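Local coordinates for protein beta-ketothiolase BktB (Ralstonia eutropha, PDB 4NZS) that catalyses the condensation of two acetyl-CoA, or of acetyl-CoA with propionyl-CoA, to 3-oxoacyl-CoA thioesters that feed polyhydroxyalkanoate synthesis, at residues V30-L35 against P67-L72; G60-T65 against G121-S126; L282-H287 against K304-R309; Y379-M384 against A393-R398. All coordinates share one frame; numbering follows the deposited sequence.

Contact 1 (V30-L35 against P67-L72); sequences VAPAEL and PRDMYL
Glu34 and Arg68 form a salt bridge between the first turn of helix 32-47 and the short helix 67-70. Arg68 meets the carboxylate end-on, giving both terminal nitrogens to one oxygen: NH2 lies 2.6 Å and NH1 3.0 Å from Glu34 OE2. OE2 receives both through its syn lone pair and stays close to the guanidinium plane, although the N-H bonds are bent, 147° at NH2 and 131° at NH1. In Glu34 a turn about the CB-CG bond (chi2 38°) brings the carboxylate round to the arginine. The other oxygen, OE1, has a weak bond from Asn79, and NH1 of Arg68 is shared with a second carboxylate, that of Glu66, so the positive charge is probably well balanced. Over one face of the guanidinium, above its centre, sits the methyl of Ala33, with CB 3.5 Å from Arg68 NH2. Asp69 spends OD2 on the backbone N of Thr65; its carboxylate otherwise rests against the proline ring, with OD2 3.7 Å from Pro32 CG. Leu72 sends CD2 against the backbone between Pro32 and Ala33, 3.8 Å from Ala33 N. Ala31, at the N-cap position just before helix 32-47, gives its O to Leu35 N. Helix 72-79, which follows directly, packs Val75 on Ala33, while Arg68 and Tyr71 also pack on Pro157 and Ala153 of the second subunit, respectively.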
# COMPACT_ATOMS: atom_id res chain seq x y z
N VAL A 30 -1.42 9.78 18.95
CA VAL A 30 -2.67 9.69 19.70
C VAL A 30 -3.87 9.71 18.78
O VAL A 30 -4.08 10.70 17.99
CB VAL A 30 -2.83 10.84 20.71
CG1 VAL A 30 -3.73 10.37 21.84
CG2 VAL A 30 -1.49 11.31 21.27
N ALA A 31 -4.64 8.63 18.84
CA ALA A 31 -5.68 8.43 17.87
C ALA A 31 -6.94 9.19 18.23
O ALA A 31 -7.21 9.41 19.38
CB ALA A 31 -5.97 6.95 17.66
N PRO A 32 -7.73 9.58 17.25
CA PRO A 32 -8.90 10.34 17.62
C PRO A 32 -9.73 9.65 18.69
O PRO A 32 -10.16 10.28 19.61
CB PRO A 32 -9.67 10.44 16.30
CG PRO A 32 -8.61 10.46 15.24
CD PRO A 32 -7.57 9.49 15.78
N ALA A 33 -9.96 8.36 18.57
CA ALA A 33 -10.68 7.61 19.68
C ALA A 33 -10.12 7.97 21.05
O ALA A 33 -10.91 8.36 21.95
CB ALA A 33 -10.63 6.12 19.47
N GLU A 34 -8.79 7.99 21.20
CA GLU A 34 -8.20 8.33 22.51
C GLU A 34 -8.32 9.78 22.94
O GLU A 34 -8.74 10.04 24.06
CB GLU A 34 -6.76 7.83 22.63
CG GLU A 34 -6.68 6.32 22.92
CD GLU A 34 -7.72 5.49 22.19
OE1 GLU A 34 -8.92 5.57 22.55
OE2 GLU A 34 -7.36 4.77 21.24
N LEU A 35 -7.98 10.74 22.09
CA LEU A 35 -8.20 12.12 22.43
C LEU A 35 -9.65 12.27 22.91
O LEU A 35 -9.96 12.91 23.92
CB LEU A 35 -8.06 12.96 21.15
CG LEU A 35 -6.76 13.04 20.41
CD1 LEU A 35 -6.78 14.24 19.49
CD2 LEU A 35 -5.63 13.20 21.40
N PRO A 67 -10.62 2.16 11.36
CA PRO A 67 -11.99 1.72 11.50
C PRO A 67 -12.76 2.27 12.67
O PRO A 67 -13.97 2.53 12.52
CB PRO A 67 -11.85 0.21 11.56
CG PRO A 67 -10.76 -0.06 10.57
CD PRO A 67 -9.82 1.14 10.68
N ARG A 68 -12.10 2.51 13.79
CA ARG A 68 -12.84 2.99 14.97
C ARG A 68 -13.56 4.26 14.66
O ARG A 68 -14.67 4.47 15.10
CB ARG A 68 -11.94 3.23 16.14
CG ARG A 68 -11.40 1.91 16.67
CD ARG A 68 -9.97 2.09 17.15
NE ARG A 68 -9.99 2.33 18.56
CZ ARG A 68 -9.05 2.94 19.25
NH1 ARG A 68 -7.97 3.42 18.68
NH2 ARG A 68 -9.26 3.09 20.56
N ASP A 69 -12.92 5.10 13.86
CA ASP A 69 -13.47 6.39 13.51
C ASP A 69 -14.83 6.26 12.80
O ASP A 69 -15.65 7.14 12.93
CB ASP A 69 -12.42 7.17 12.72
CG ASP A 69 -11.12 7.43 13.55
OD1 ASP A 69 -11.08 7.12 14.75
OD2 ASP A 69 -10.14 7.93 13.00
N MET A 70 -15.09 5.15 12.11
CA MET A 70 -16.46 4.83 11.65
C MET A 70 -17.44 4.74 12.81
O MET A 70 -18.61 5.14 12.65
CB MET A 70 -16.53 3.52 10.90
CG MET A 70 -16.00 3.63 9.50
SD MET A 70 -15.50 2.05 8.83
CE MET A 70 -15.56 2.57 7.13
N TYR A 71 -16.94 4.19 13.93
CA TYR A 71 -17.67 4.08 15.19
C TYR A 71 -17.33 5.12 16.25
O TYR A 71 -17.75 4.97 17.39
CB TYR A 71 -17.39 2.72 15.84
CG TYR A 71 -17.83 1.50 15.06
CD1 TYR A 71 -17.00 0.92 14.11
CD2 TYR A 71 -19.08 0.93 15.27
CE1 TYR A 71 -17.40 -0.19 13.37
CE2 TYR A 71 -19.48 -0.20 14.56
CZ TYR A 71 -18.63 -0.75 13.61
OH TYR A 71 -19.00 -1.86 12.90
N LEU A 72 -16.62 6.17 15.87
CA LEU A 72 -15.92 7.07 16.79
C LEU A 72 -16.63 7.61 17.99
O LEU A 72 -16.04 7.77 19.11
CB LEU A 72 -15.50 8.27 15.99
CG LEU A 72 -14.63 9.41 16.54
CD1 LEU A 72 -15.50 10.45 17.14
CD2 LEU A 72 -13.53 8.97 17.50

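Contact 2 (G60-T65 against G121-S126); sequences GNVIQT and GAESMS
Glu123, reaching across from strand 116-124, holds the loop that follows strand 57-60 by hydrogen bonds to its backbone. Its OE1 accepts from Ile63 N through the syn lone pair, at 3.2 Å and 162°, and takes a longer, weak bond from Val62 N. OE2 also lies 3.2 Å from Val62 N, but its position is less certain. CG anti to the backbone N (chi1 -164°) and a bend at chi2 carry the carboxylate to these two successive amides. One backbone bond joins the segments directly: Ala122 N to Gly60 O, 2.9 Å, nearly along the C=O axis.

Among apolar groups, Ile63 reaches with CD1 to the methyl of Met125, 4.4 Å from its CE. Ile357, at the start of helix 357-375, touches Val62, Ile63, Glu123 and Met125, and Met70 of the second subunit packs on Val62 and Ile63.

A loop leaving the C-terminal end of strand 57-60, tied down by a buried carboxylate, fits the active-site side of a thiolase N-terminal domain: the side chain of Met125 is about 6 Å from that of the predicted catalytic His355, and the side chain of Val62 about 7 Å from that of Cys95, the probable acyl-thioester cysteine.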
# COMPACT_ATOMS: atom_id res chain seq x y z
N GLY A 60 -18.02 15.18 16.29
CA GLY A 60 -17.70 15.68 14.97
C GLY A 60 -16.30 15.22 14.64
O GLY A 60 -15.34 15.30 15.46
N ASN A 61 -16.19 14.70 13.43
CA ASN A 61 -14.92 14.25 12.93
C ASN A 61 -15.04 14.25 11.44
O ASN A 61 -16.15 14.03 10.92
CB ASN A 61 -14.68 12.82 13.40
CG ASN A 61 -13.54 12.19 12.69
OD1 ASN A 61 -12.38 12.50 12.96
ND2 ASN A 61 -13.83 11.37 11.72
N VAL A 62 -13.92 14.41 10.74
CA VAL A 62 -14.04 14.30 9.27
C VAL A 62 -13.31 13.18 8.58
O VAL A 62 -13.82 12.51 7.66
CB VAL A 62 -13.63 15.60 8.57
CG1 VAL A 62 -14.02 15.51 7.11
CG2 VAL A 62 -14.33 16.77 9.22
N ILE A 63 -12.07 13.03 8.99
CA ILE A 63 -11.16 12.16 8.36
C ILE A 63 -11.05 10.91 9.23
O ILE A 63 -10.69 10.99 10.39
CB ILE A 63 -9.77 12.79 8.33
CG1 ILE A 63 -9.74 14.08 7.50
CG2 ILE A 63 -8.79 11.80 7.74
CD1 ILE A 63 -8.40 14.84 7.62
N GLN A 64 -11.30 9.75 8.63
CA GLN A 64 -11.14 8.48 9.27
C GLN A 64 -9.66 8.06 9.19
O GLN A 64 -9.04 7.99 8.14
CB GLN A 64 -12.06 7.49 8.61
CG GLN A 64 -13.45 8.05 8.59
CD GLN A 64 -14.49 7.07 8.13
OE1 GLN A 64 -15.69 7.35 8.26
NE2 GLN A 64 -14.07 5.93 7.58
N THR A 65 -9.11 7.93 10.39
CA THR A 65 -7.82 7.42 10.66
C THR A 65 -7.82 5.92 10.63
O THR A 65 -6.80 5.32 10.34
CB THR A 65 -7.41 7.86 12.05
OG1 THR A 65 -7.30 9.28 12.06
CG2 THR A 65 -6.07 7.32 12.40
N GLY A 121 -15.85 16.72 19.74
CA GLY A 121 -15.25 16.37 18.47
C GLY A 121 -13.82 15.89 18.58
O GLY A 121 -13.16 16.21 19.54
N ALA A 122 -13.32 15.17 17.59
CA ALA A 122 -11.90 14.83 17.59
C ALA A 122 -11.36 14.74 16.17
O ALA A 122 -12.05 14.23 15.27
CB ALA A 122 -11.65 13.54 18.35
N GLU A 123 -10.12 15.20 15.99
CA GLU A 123 -9.52 15.25 14.66
C GLU A 123 -8.03 15.12 14.78
O GLU A 123 -7.44 15.89 15.52
CB GLU A 123 -9.81 16.58 13.97
CG GLU A 123 -9.54 16.56 12.48
CD GLU A 123 -10.71 15.95 11.72
OE1 GLU A 123 -10.55 14.86 11.10
OE2 GLU A 123 -11.82 16.57 11.77
N SER A 124 -7.44 14.16 14.08
CA SER A 124 -6.00 13.89 14.12
C SER A 124 -5.47 13.92 12.75
O SER A 124 -5.27 12.88 12.15
CB SER A 124 -5.65 12.53 14.67
OG SER A 124 -4.26 12.53 15.01
N MET A 125 -5.24 15.11 12.23
CA MET A 125 -4.69 15.23 10.90
C MET A 125 -3.32 14.55 10.81
O MET A 125 -2.98 13.99 9.81
CB MET A 125 -4.63 16.73 10.51
CG MET A 125 -6.01 17.37 10.56
SD MET A 125 -6.11 19.05 10.02
CE MET A 125 -6.75 18.86 8.37
N SER A 126 -2.55 14.44 11.87
CA SER A 126 -1.27 13.78 11.66
C SER A 126 -1.47 12.35 11.27
O SER A 126 -0.66 11.78 10.55
CB SER A 126 -0.38 13.81 12.92
OG SER A 126 -0.27 15.10 13.50

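Contact 3 (L282-H287 against K304-R309); sequences LVSYGH and KIALER
Strand 282-285 meets helix 304-309 with the axes of the short segments 6.9 Å apart at closest and their directions 133° apart, the backbones coming nearest where Gly286 passes Ala306. Ser284 ties the two together: its OG donates to the helix carbonyl Ala306 O at 2.8 Å. The hydroxyl is placed for this by chi1 of 68°, between the backbone N and the carbonyl carbon. Ala306 CB lies 3.8 Å from Gly286 N, and Ile305 brings CD1 to 3.6 Å from His287 O. Strand and helix belong to the thiolase C-terminal domain, in which helix 299-310 covers a face of the central sheet; Val283 and Ser284 form a classic beta bulge, both facing Ile395 of the neighbouring strand.

Arg309 NH1 bonds to Tyr285 O at 2.5 Å, so short that its exact length is doubtful, and the same nitrogen sits over the Tyr285 ring, 3.4 Å from CE1. The guanidinium stands almost upright on the ring, the planes 81° apart, in a cation-pi contact with CZ 4.9 Å from the centroid. Asp113 of the second subunit binds both groups, pairing with Arg309 NH1 in a salt bridge and with Tyr285 OH in a hydrogen bond.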
# COMPACT_ATOMS: atom_id res chain seq x y z
N LEU A 282 -28.18 27.62 25.84
CA LEU A 282 -28.19 27.81 24.42
C LEU A 282 -29.21 28.90 24.15
O LEU A 282 -30.32 28.81 24.64
CB LEU A 282 -28.63 26.54 23.73
CG LEU A 282 -27.71 26.10 22.61
CD1 LEU A 282 -28.20 24.74 22.16
CD2 LEU A 282 -27.67 27.09 21.46
N VAL A 283 -28.84 29.91 23.37
CA VAL A 283 -29.81 30.88 22.91
C VAL A 283 -30.49 30.36 21.66
O VAL A 283 -31.66 30.02 21.71
CB VAL A 283 -29.19 32.24 22.57
CG1 VAL A 283 -30.28 33.21 22.15
CG2 VAL A 283 -28.40 32.76 23.77
N SER A 284 -29.74 30.30 20.57
CA SER A 284 -30.24 29.88 19.26
C SER A 284 -29.02 29.43 18.40
O SER A 284 -27.86 29.55 18.84
CB SER A 284 -31.01 31.02 18.59
OG SER A 284 -30.13 32.10 18.24
N TYR A 285 -29.30 28.92 17.20
CA TYR A 285 -28.31 28.47 16.22
C TYR A 285 -28.89 28.55 14.83
O TYR A 285 -30.11 28.32 14.64
CB TYR A 285 -27.90 27.01 16.45
CG TYR A 285 -29.03 26.03 16.21
CD1 TYR A 285 -29.39 25.63 14.92
CD2 TYR A 285 -29.75 25.51 17.28
CE1 TYR A 285 -30.45 24.75 14.71
CE2 TYR A 285 -30.79 24.60 17.09
CZ TYR A 285 -31.15 24.23 15.82
OH TYR A 285 -32.21 23.34 15.67
N GLY A 286 -28.03 28.81 13.85
CA GLY A 286 -28.43 28.91 12.44
C GLY A 286 -27.35 28.51 11.43
O GLY A 286 -26.21 28.98 11.48
N HIS A 287 -27.74 27.68 10.48
CA HIS A 287 -26.85 27.13 9.48
C HIS A 287 -27.01 27.90 8.16
O HIS A 287 -27.88 28.75 8.04
CB HIS A 287 -27.18 25.64 9.26
CG HIS A 287 -27.06 24.77 10.47
ND1 HIS A 287 -27.34 25.20 11.75
CD2 HIS A 287 -26.72 23.47 10.59
CE1 HIS A 287 -27.18 24.20 12.60
NE2 HIS A 287 -26.81 23.13 11.92
N LYS A 304 -26.04 35.91 10.67
CA LYS A 304 -27.17 36.80 10.53
C LYS A 304 -28.40 36.01 10.93
O LYS A 304 -29.20 36.49 11.71
CB LYS A 304 -27.34 37.23 9.07
CG LYS A 304 -26.40 38.30 8.57
CD LYS A 304 -26.68 38.65 7.11
CE LYS A 304 -25.72 37.96 6.15
NZ LYS A 304 -26.31 37.62 4.83
N ILE A 305 -28.50 34.78 10.45
CA ILE A 305 -29.69 34.00 10.77
C ILE A 305 -29.86 33.71 12.26
O ILE A 305 -30.96 33.74 12.78
CB ILE A 305 -29.73 32.67 10.01
CG1 ILE A 305 -29.70 32.92 8.51
CG2 ILE A 305 -30.98 31.89 10.37
CD1 ILE A 305 -29.99 31.69 7.69
N ALA A 306 -28.78 33.41 12.93
CA ALA A 306 -28.83 32.99 14.32
C ALA A 306 -29.29 34.15 15.15
O ALA A 306 -30.03 33.97 16.11
CB ALA A 306 -27.48 32.49 14.79
N LEU A 307 -28.82 35.34 14.81
CA LEU A 307 -29.12 36.49 15.62
C LEU A 307 -30.61 36.75 15.66
O LEU A 307 -31.20 36.85 16.72
CB LEU A 307 -28.44 37.70 15.02
CG LEU A 307 -26.94 37.69 15.19
CD1 LEU A 307 -26.31 38.89 14.52
CD2 LEU A 307 -26.61 37.66 16.67
N GLU A 308 -31.23 36.74 14.50
CA GLU A 308 -32.67 36.84 14.45
C GLU A 308 -33.33 35.95 15.53
O GLU A 308 -33.86 36.46 16.50
CB GLU A 308 -33.16 36.54 13.03
CG GLU A 308 -34.67 36.54 12.83
CD GLU A 308 -35.26 35.14 12.77
OE1 GLU A 308 -36.20 34.84 13.53
OE2 GLU A 308 -34.77 34.33 11.95
N ARG A 309 -33.23 34.62 15.40
CA ARG A 309 -34.03 33.70 16.25
C ARG A 309 -33.74 33.81 17.75
O ARG A 309 -34.41 33.15 18.55
CB ARG A 309 -33.84 32.24 15.83
CG ARG A 309 -33.99 32.00 14.34
CD ARG A 309 -34.40 30.57 14.04
NE ARG A 309 -33.35 29.62 14.38
CZ ARG A 309 -33.51 28.30 14.39
NH1 ARG A 309 -32.47 27.53 14.72
NH2 ARG A 309 -34.68 27.74 14.06

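Contact 4 (Y379-M384 against A393-R398); sequences YALVTM and AAIFER
Ala393 stands opposite Thr383 in strand 390-398, a non-hydrogen-bonded pair in which its CB lies 3.7 Å from Thr383 OG1; that hydroxyl spends its bond on Ile392 O. Ala394 follows as a hydrogen-bonded pair with Val382, its N giving a straight bond to Val382 O (3.0 Å, 162°) and its O taking a longer one from Val382 N. Ile395 turns to the face of Thr383 and Leu381, where its CG2 meets Leu381 CD1 at 3.7 Å, the two chains crossing at a slant. Its CA also makes a CA-H...O contact with Ala380 O. Phe396 returns to the opposite face: its N bonds to Ala380 O at 2.9 Å, its O takes a weak bond from Ala380 N, and its ring receives Val382 CG2 at the edge, in plane, 3.4 Å from CE1. Chi1 of -45°, with CG beside the backbone N, sets the ring there. Glu397 pairs with Tyr379, the two side chains running side by side; how closely they touch is uncertain, because Tyr379 is poorly ordered. The hairpin is thus held by backbone bonds within the sheet and by apolar side chains on both faces, while the charge of Glu397 is met by a salt bridge from its OE1 to Arg281 outside the pair; the middle of the hairpin is buried, its Tyr379-Glu397 end partly exposed.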
# COMPACT_ATOMS: atom_id res chain seq x y z
N TYR A 379 -23.75 37.62 26.72
CA TYR A 379 -23.97 36.94 25.41
C TYR A 379 -22.68 36.60 24.58
O TYR A 379 -21.66 37.29 24.68
CB TYR A 379 -24.98 37.73 24.56
CG TYR A 379 -26.27 38.15 25.27
CD1 TYR A 379 -26.66 37.58 26.50
CD2 TYR A 379 -27.11 39.12 24.71
CE1 TYR A 379 -27.82 37.98 27.14
CE2 TYR A 379 -28.28 39.52 25.35
CZ TYR A 379 -28.63 38.94 26.56
OH TYR A 379 -29.78 39.32 27.20
N ALA A 380 -22.77 35.54 23.76
CA ALA A 380 -21.61 34.86 23.13
C ALA A 380 -21.87 34.20 21.75
O ALA A 380 -22.87 33.50 21.57
CB ALA A 380 -21.07 33.81 24.09
N LEU A 381 -20.95 34.41 20.81
CA LEU A 381 -21.07 33.92 19.42
C LEU A 381 -19.88 33.10 18.91
O LEU A 381 -18.77 33.61 18.72
CB LEU A 381 -21.26 35.08 18.45
CG LEU A 381 -21.10 34.74 16.95
CD1 LEU A 381 -22.27 33.94 16.42
CD2 LEU A 381 -20.94 35.98 16.10
N VAL A 382 -20.16 31.84 18.61
CA VAL A 382 -19.24 30.99 17.90
C VAL A 382 -19.85 30.71 16.54
O VAL A 382 -21.04 30.43 16.40
CB VAL A 382 -18.94 29.64 18.64
CG1 VAL A 382 -17.71 29.77 19.53
CG2 VAL A 382 -20.11 29.16 19.48
N THR A 383 -18.99 30.78 15.54
CA THR A 383 -19.35 30.38 14.20
C THR A 383 -18.09 29.97 13.44
O THR A 383 -16.96 30.23 13.87
CB THR A 383 -20.01 31.56 13.50
OG1 THR A 383 -20.44 31.18 12.19
CG2 THR A 383 -19.02 32.71 13.41
N MET A 384 -18.27 29.33 12.30
CA MET A 384 -17.17 29.12 11.38
C MET A 384 -17.71 28.79 9.99
O MET A 384 -18.90 28.42 9.86
CB MET A 384 -16.24 27.96 11.83
CG MET A 384 -16.92 26.59 11.89
SD MET A 384 -17.19 26.18 13.61
CE MET A 384 -18.01 24.63 13.58
N ALA A 393 -23.48 28.46 13.13
CA ALA A 393 -23.43 29.43 14.24
C ALA A 393 -24.35 29.09 15.38
O ALA A 393 -25.48 28.65 15.18
CB ALA A 393 -23.79 30.80 13.75
N ALA A 394 -23.88 29.36 16.58
CA ALA A 394 -24.74 29.33 17.73
C ALA A 394 -24.41 30.52 18.60
O ALA A 394 -23.34 31.16 18.45
CB ALA A 394 -24.52 28.05 18.50
N ILE A 395 -25.35 30.86 19.49
CA ILE A 395 -25.05 31.85 20.53
C ILE A 395 -25.55 31.36 21.88
O ILE A 395 -26.58 30.69 21.97
CB ILE A 395 -25.60 33.26 20.21
CG1 ILE A 395 -27.06 33.22 19.80
CG2 ILE A 395 -24.84 33.90 19.06
CD1 ILE A 395 -27.84 34.34 20.41
N PHE A 396 -24.77 31.70 22.91
CA PHE A 396 -25.06 31.32 24.29
C PHE A 396 -25.06 32.54 25.17
O PHE A 396 -24.57 33.62 24.79
CB PHE A 396 -23.99 30.40 24.85
CG PHE A 396 -23.59 29.32 23.92
CD1 PHE A 396 -22.66 29.57 22.92
CD2 PHE A 396 -24.14 28.05 24.03
CE1 PHE A 396 -22.28 28.57 22.05
CE2 PHE A 396 -23.75 27.05 23.17
CZ PHE A 396 -22.82 27.31 22.18
N GLU A 397 -25.54 32.32 26.38
CA GLU A 397 -25.92 33.39 27.28
C GLU A 397 -25.34 32.97 28.62
O GLU A 397 -25.70 31.90 29.10
CB GLU A 397 -27.46 33.43 27.32
CG GLU A 397 -28.13 34.77 27.56
CD GLU A 397 -29.46 34.61 28.28
OE1 GLU A 397 -30.49 34.35 27.61
OE2 GLU A 397 -29.47 34.72 29.53
N ARG A 398 -24.42 33.77 29.19
CA ARG A 398 -23.88 33.53 30.53
C ARG A 398 -25.04 33.19 31.44
O ARG A 398 -26.01 33.97 31.52
CB ARG A 398 -23.15 34.75 31.09
CG ARG A 398 -22.47 34.53 32.45
CD ARG A 398 -21.81 35.80 32.97
NE ARG A 398 -22.16 36.12 34.37
CZ ARG A 398 -22.68 37.27 34.81
NH1 ARG A 398 -22.93 38.29 33.99
NH2 ARG A 398 -22.96 37.41 36.11

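Contacts 1 and 2 lie in the N-terminal thiolase domain, contacts 3 and 4 in the C-terminal one, on opposite sides of the chain's centre. Within each half the centres are about 8 Å apart and the contacts touch: Pro32 packs on Thr65 and Ser124, and strands 280-289 and 390-398 are neighbours, probably hydrogen-bonded through Val283 with Ile395 and Gly286 with Ala393. Along the sequence, the segments of contacts 1 and 2 alternate, whereas contact 3 closes before contact 4 opens. Contacts 2, 3 and 4 reach the same mixed sheet, which thus spans both halves. Contacts 1, 2 and 3 touch the second subunit; contact 4 meets no other chain. Cys95, the probable acyl-thioester cysteine, and Cys385, a predicted proton acceptor, lie near contacts 2 and 4.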